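Local structure of malonate decarboxylase subunit alpha (Acinetobacter baumannii ATCC 17978, 6MPR) at residues H88-I93 with K108-K113; I280-G285 with L541-N546. The protein is the alpha subunit of malonate decarboxylase and, as in its family, probably exchanges acetyl for malonyl on the acyl carrier protein, releasing acetate. All coordinates share one frame; numbering follows the deposited sequence.

Interaction 1 (H88-I93 with K108-K113); sequences HDLHMI and KGIARK
K113 lays its CB over one face of the H91 imidazole, 4.0 Å from the ring centroid and displaced toward the rim near CG and CD2, a CH-pi contact. H91 has CG anti to its backbone N (chi1 178°), which brings CG 3.8 Å from K113 CB. The lysine chain runs on extended past the ring, with CD 3.9 Å from H91 ND1, while NE2 of the same ring is hydrogen-bonded to D115 farther along the second strand. On the face carrying L90 and A111 contacts are apolar: M92 CG packs against A111 CB at 3.5 Å, and, just before strand 111-116, I110 CG2 meets L90 CD1, their side chains lying alongside one another and pointing the same way.

Between these two layers the backbones pair in parallel. L90 N donates to I110 O at 3.0 Å, and M92 N to K113 O at 2.9 Å. L90 O takes R112 N at 2.9 Å and, weakly, K113 N; this doubled acceptance marks a beta bulge, where the pairing slips by one residue between L90-A111 and H91-K113. At the start of the strands a water accepts from D89 N and donates to G109 O, bridging the loops. Within this loop H88 ND1 donates to D89 OD2 at 2.8 Å, nearly in the ring plane and on the anti lone pair of the oxygen.

G109 closes helix 100-107 with a Schellman motif, and L105 and F106 of that helix cover M92 and A111. Strand, helix and adjacent parallel strand make a beta-alpha-beta crossover within the parallel sheet, consistent with the family's Rossmann-like clan.

Interaction 2 (I280-G285 with L541-N546); sequences ILPTYG and LLAAKN
I280 supplies the apolar centre through a single methyl: its CG2 lies 4.0 Å from L541 CB and 4.1 Å from L542 CD2, so one branch touches two successive leucines. With CG1 placed between the backbone N and the carbonyl carbon (chi1 71°), CG2 falls beside the N, on the side where L541 and L542 pass. Around this core the packing is looser. L541 CD1 reaches the CB of Y284 at 4.3 Å, and the ring of P282 offers CG to the CB of A543.

The polar edge is carried by T283, whose OG1 donates to L541 O at 2.6 Å. The hydroxyl meets that oxygen in the carbonyl plane at a C=O...O angle of 153°, and the threonine CG2 rests against the same oxygen at 3.4 Å. Here the helix is widened: I280 O accepts from T283 N, three residues on, and from G285 N, five residues on from I280, a pi-type turn, with a kink at P282 and T283. Farther out, K545 NZ curls back to L542 O at 2.7 Å, with a weak second bond to E540 O.

A backbone bond between A543 and L279 extends the attachment along helix 272-287. A250, M251 and I254 of helix 244-261 also pack on I280, and N546 N-caps helix 547-553, whose W553 binds A543 O; the loop thus runs from one helix flank straight into the next helix.

Interactions 1 and 2 lie on opposite sides of the chain's centre, their centres 48 Å apart and their nearest atoms about 35 Å apart, so they do not touch. In sequence interaction 1 closes before interaction 2 opens. The first pairs neighbouring strands within the parallel sheet of the N-terminal part, joined by a short crossover. The second ties helix 272-287, which connects strands 265-268 and 297-299 of the other sheet, to a loop more than 250 residues later. One is therefore local strand pairing, the other a long-range contact between a late loop and a helix of the second sheet's region. Neither contact can be tied to an active site on this evidence.

Interaction 1 (H88-I93 with K108-K113)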
# COMPACT_ATOMS: atom_id res chain seq x y z
N HIS A 88 11.33 -27.45 14.75
CA HIS A 88 11.91 -27.73 13.44
C HIS A 88 10.89 -27.34 12.38
O HIS A 88 9.71 -27.13 12.69
CB HIS A 88 12.31 -29.21 13.29
CG HIS A 88 11.21 -30.16 13.65
ND1 HIS A 88 10.26 -30.57 12.74
CD2 HIS A 88 10.91 -30.77 14.82
CE1 HIS A 88 9.42 -31.40 13.34
NE2 HIS A 88 9.79 -31.53 14.60
N ASP A 89 11.36 -27.21 11.14
CA ASP A 89 10.51 -26.88 9.99
C ASP A 89 9.76 -25.58 10.20
O ASP A 89 8.65 -25.40 9.68
CB ASP A 89 9.53 -28.02 9.69
CG ASP A 89 10.23 -29.24 9.15
OD1 ASP A 89 10.62 -29.22 7.96
OD2 ASP A 89 10.42 -30.21 9.92
N LEU A 90 10.36 -24.66 10.95
CA LEU A 90 9.79 -23.33 11.06
C LEU A 90 9.81 -22.63 9.71
O LEU A 90 10.78 -22.74 8.95
CB LEU A 90 10.55 -22.50 12.10
CG LEU A 90 10.43 -22.96 13.55
CD1 LEU A 90 10.92 -21.92 14.53
CD2 LEU A 90 8.98 -23.39 13.87
N HIS A 91 8.74 -21.93 9.39
CA HIS A 91 8.63 -21.15 8.16
C HIS A 91 8.85 -19.71 8.60
O HIS A 91 7.96 -19.10 9.20
CB HIS A 91 7.28 -21.38 7.49
CG HIS A 91 7.06 -20.59 6.24
ND1 HIS A 91 6.03 -20.88 5.37
CD2 HIS A 91 7.70 -19.52 5.72
CE1 HIS A 91 6.06 -20.04 4.36
NE2 HIS A 91 7.06 -19.19 4.55
N MET A 92 10.05 -19.19 8.35
CA MET A 92 10.37 -17.85 8.81
C MET A 92 9.86 -16.82 7.82
O MET A 92 9.98 -17.00 6.60
CB MET A 92 11.87 -17.67 9.01
CG MET A 92 12.48 -18.70 9.95
SD MET A 92 11.67 -18.80 11.57
CE MET A 92 11.95 -17.12 12.16
N ILE A 93 9.29 -15.75 8.35
CA ILE A 93 8.79 -14.62 7.57
C ILE A 93 9.51 -13.40 8.10
O ILE A 93 9.27 -12.97 9.23
CB ILE A 93 7.27 -14.47 7.67
CG1 ILE A 93 6.59 -15.74 7.16
CG2 ILE A 93 6.79 -13.27 6.84
CD1 ILE A 93 5.13 -15.87 7.54
N LYS A 108 20.98 -24.93 11.64
CA LYS A 108 20.74 -25.79 12.79
C LYS A 108 19.52 -26.68 12.65
O LYS A 108 19.25 -27.48 13.56
CB LYS A 108 20.61 -24.93 14.06
CG LYS A 108 21.89 -24.25 14.51
CD LYS A 108 21.68 -23.39 15.74
CE LYS A 108 23.01 -23.06 16.40
NZ LYS A 108 22.85 -22.18 17.58
N GLY A 109 18.76 -26.57 11.56
CA GLY A 109 17.59 -27.42 11.41
C GLY A 109 16.37 -26.95 12.16
O GLY A 109 15.41 -27.72 12.30
N ILE A 110 16.38 -25.71 12.64
CA ILE A 110 15.21 -25.15 13.32
C ILE A 110 14.22 -24.61 12.30
O ILE A 110 13.01 -24.88 12.39
CB ILE A 110 15.66 -24.07 14.32
CG1 ILE A 110 16.48 -24.73 15.45
CG2 ILE A 110 14.45 -23.30 14.83
CD1 ILE A 110 17.28 -23.76 16.30
N ALA A 111 14.71 -23.86 11.32
CA ALA A 111 13.91 -23.30 10.25
C ALA A 111 14.22 -24.03 8.94
O ALA A 111 15.32 -24.54 8.74
CB ALA A 111 14.19 -21.80 10.09
N ARG A 112 13.22 -24.08 8.05
CA ARG A 112 13.42 -24.68 6.72
C ARG A 112 13.03 -23.72 5.60
O ARG A 112 13.77 -23.58 4.62
CB ARG A 112 12.63 -25.98 6.58
CG ARG A 112 13.20 -26.92 5.51
CD ARG A 112 14.61 -27.30 5.93
NE ARG A 112 15.17 -28.44 5.22
CZ ARG A 112 16.15 -29.20 5.71
NH1 ARG A 112 16.64 -28.95 6.92
NH2 ARG A 112 16.62 -30.22 5.01
N LYS A 113 11.88 -23.07 5.73
CA LYS A 113 11.36 -22.18 4.70
C LYS A 113 11.60 -20.72 5.06
O LYS A 113 11.59 -20.35 6.24
CB LYS A 113 9.87 -22.41 4.47
CG LYS A 113 9.49 -23.78 4.00
CD LYS A 113 7.99 -23.82 3.73
CE LYS A 113 7.48 -25.21 3.48
NZ LYS A 113 6.01 -25.16 3.25
O HOH W 1 13.75 -27.59 9.92

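Interaction 2 (I280-G285 with L541-N546)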
# COMPACT_ATOMS: atom_id res chain seq x y z
N ILE A 280 23.51 19.72 -1.44
CA ILE A 280 23.69 20.87 -2.32
C ILE A 280 22.37 21.57 -2.65
O ILE A 280 22.40 22.59 -3.33
CB ILE A 280 24.45 20.52 -3.62
CG1 ILE A 280 23.61 19.68 -4.57
CG2 ILE A 280 25.81 19.90 -3.33
CD1 ILE A 280 24.22 19.53 -5.94
N LEU A 281 21.24 21.07 -2.17
CA LEU A 281 20.03 21.88 -2.26
C LEU A 281 20.23 23.27 -1.68
O LEU A 281 19.89 24.25 -2.36
CB LEU A 281 18.85 21.17 -1.59
CG LEU A 281 18.21 20.05 -2.41
CD1 LEU A 281 17.20 19.34 -1.53
CD2 LEU A 281 17.56 20.63 -3.66
N PRO A 282 20.79 23.45 -0.47
CA PRO A 282 20.88 24.81 0.09
C PRO A 282 21.96 25.67 -0.53
O PRO A 282 22.07 26.85 -0.18
CB PRO A 282 21.17 24.56 1.58
CG PRO A 282 20.83 23.11 1.81
CD PRO A 282 21.17 22.44 0.53
N THR A 283 22.79 25.12 -1.42
CA THR A 283 23.84 25.89 -2.09
C THR A 283 23.55 25.98 -3.58
O THR A 283 23.14 27.03 -4.07
CB THR A 283 25.21 25.26 -1.84
OG1 THR A 283 25.17 23.87 -2.22
CG2 THR A 283 25.60 25.36 -0.38
N TYR A 284 23.72 24.88 -4.32
CA TYR A 284 23.41 24.90 -5.75
C TYR A 284 21.92 25.13 -5.98
O TYR A 284 21.54 25.92 -6.86
CB TYR A 284 23.86 23.58 -6.38
CG TYR A 284 23.59 23.48 -7.85
CD1 TYR A 284 24.23 24.33 -8.75
CD2 TYR A 284 22.73 22.50 -8.36
CE1 TYR A 284 24.00 24.22 -10.12
CE2 TYR A 284 22.50 22.39 -9.72
CZ TYR A 284 23.13 23.25 -10.59
OH TYR A 284 22.89 23.13 -11.94
N GLY A 285 21.06 24.47 -5.21
CA GLY A 285 19.64 24.70 -5.36
C GLY A 285 19.25 26.14 -5.08
O GLY A 285 18.43 26.72 -5.79
N LEU A 541 30.74 22.80 -2.89
CA LEU A 541 29.30 22.99 -3.01
C LEU A 541 28.52 22.36 -1.85
O LEU A 541 27.38 22.75 -1.60
CB LEU A 541 28.79 22.41 -4.32
CG LEU A 541 28.67 23.37 -5.50
CD1 LEU A 541 28.03 22.66 -6.67
CD2 LEU A 541 27.87 24.61 -5.09
N LEU A 542 29.10 21.38 -1.16
CA LEU A 542 28.39 20.71 -0.08
C LEU A 542 28.13 21.67 1.08
O LEU A 542 29.04 22.35 1.55
CB LEU A 542 29.20 19.51 0.40
CG LEU A 542 29.38 18.38 -0.61
CD1 LEU A 542 30.48 17.44 -0.15
CD2 LEU A 542 28.07 17.61 -0.83
N ALA A 543 26.88 21.71 1.56
CA ALA A 543 26.56 22.54 2.72
C ALA A 543 27.29 22.05 3.96
O ALA A 543 27.55 22.84 4.88
CB ALA A 543 25.05 22.56 2.97
N ALA A 544 27.59 20.76 4.03
CA ALA A 544 28.39 20.20 5.11
C ALA A 544 29.43 19.27 4.49
O ALA A 544 29.09 18.43 3.65
CB ALA A 544 27.51 19.43 6.11
N LYS A 545 30.68 19.43 4.92
CA LYS A 545 31.80 18.65 4.40
C LYS A 545 32.11 17.40 5.22
O LYS A 545 32.87 16.54 4.76
CB LYS A 545 33.07 19.52 4.35
CG LYS A 545 33.23 20.35 3.09
CD LYS A 545 32.16 21.41 2.98
CE LYS A 545 32.50 22.44 1.91
NZ LYS A 545 31.49 23.53 1.90
N ASN A 546 31.56 17.29 6.42
CA ASN A 546 31.89 16.18 7.31
C ASN A 546 30.81 16.09 8.37
O ASN A 546 29.88 16.91 8.41
CB ASN A 546 33.29 16.37 7.92
CG ASN A 546 33.46 17.73 8.59
OD1 ASN A 546 32.56 18.23 9.27
ND2 ASN A 546 34.63 18.33 8.39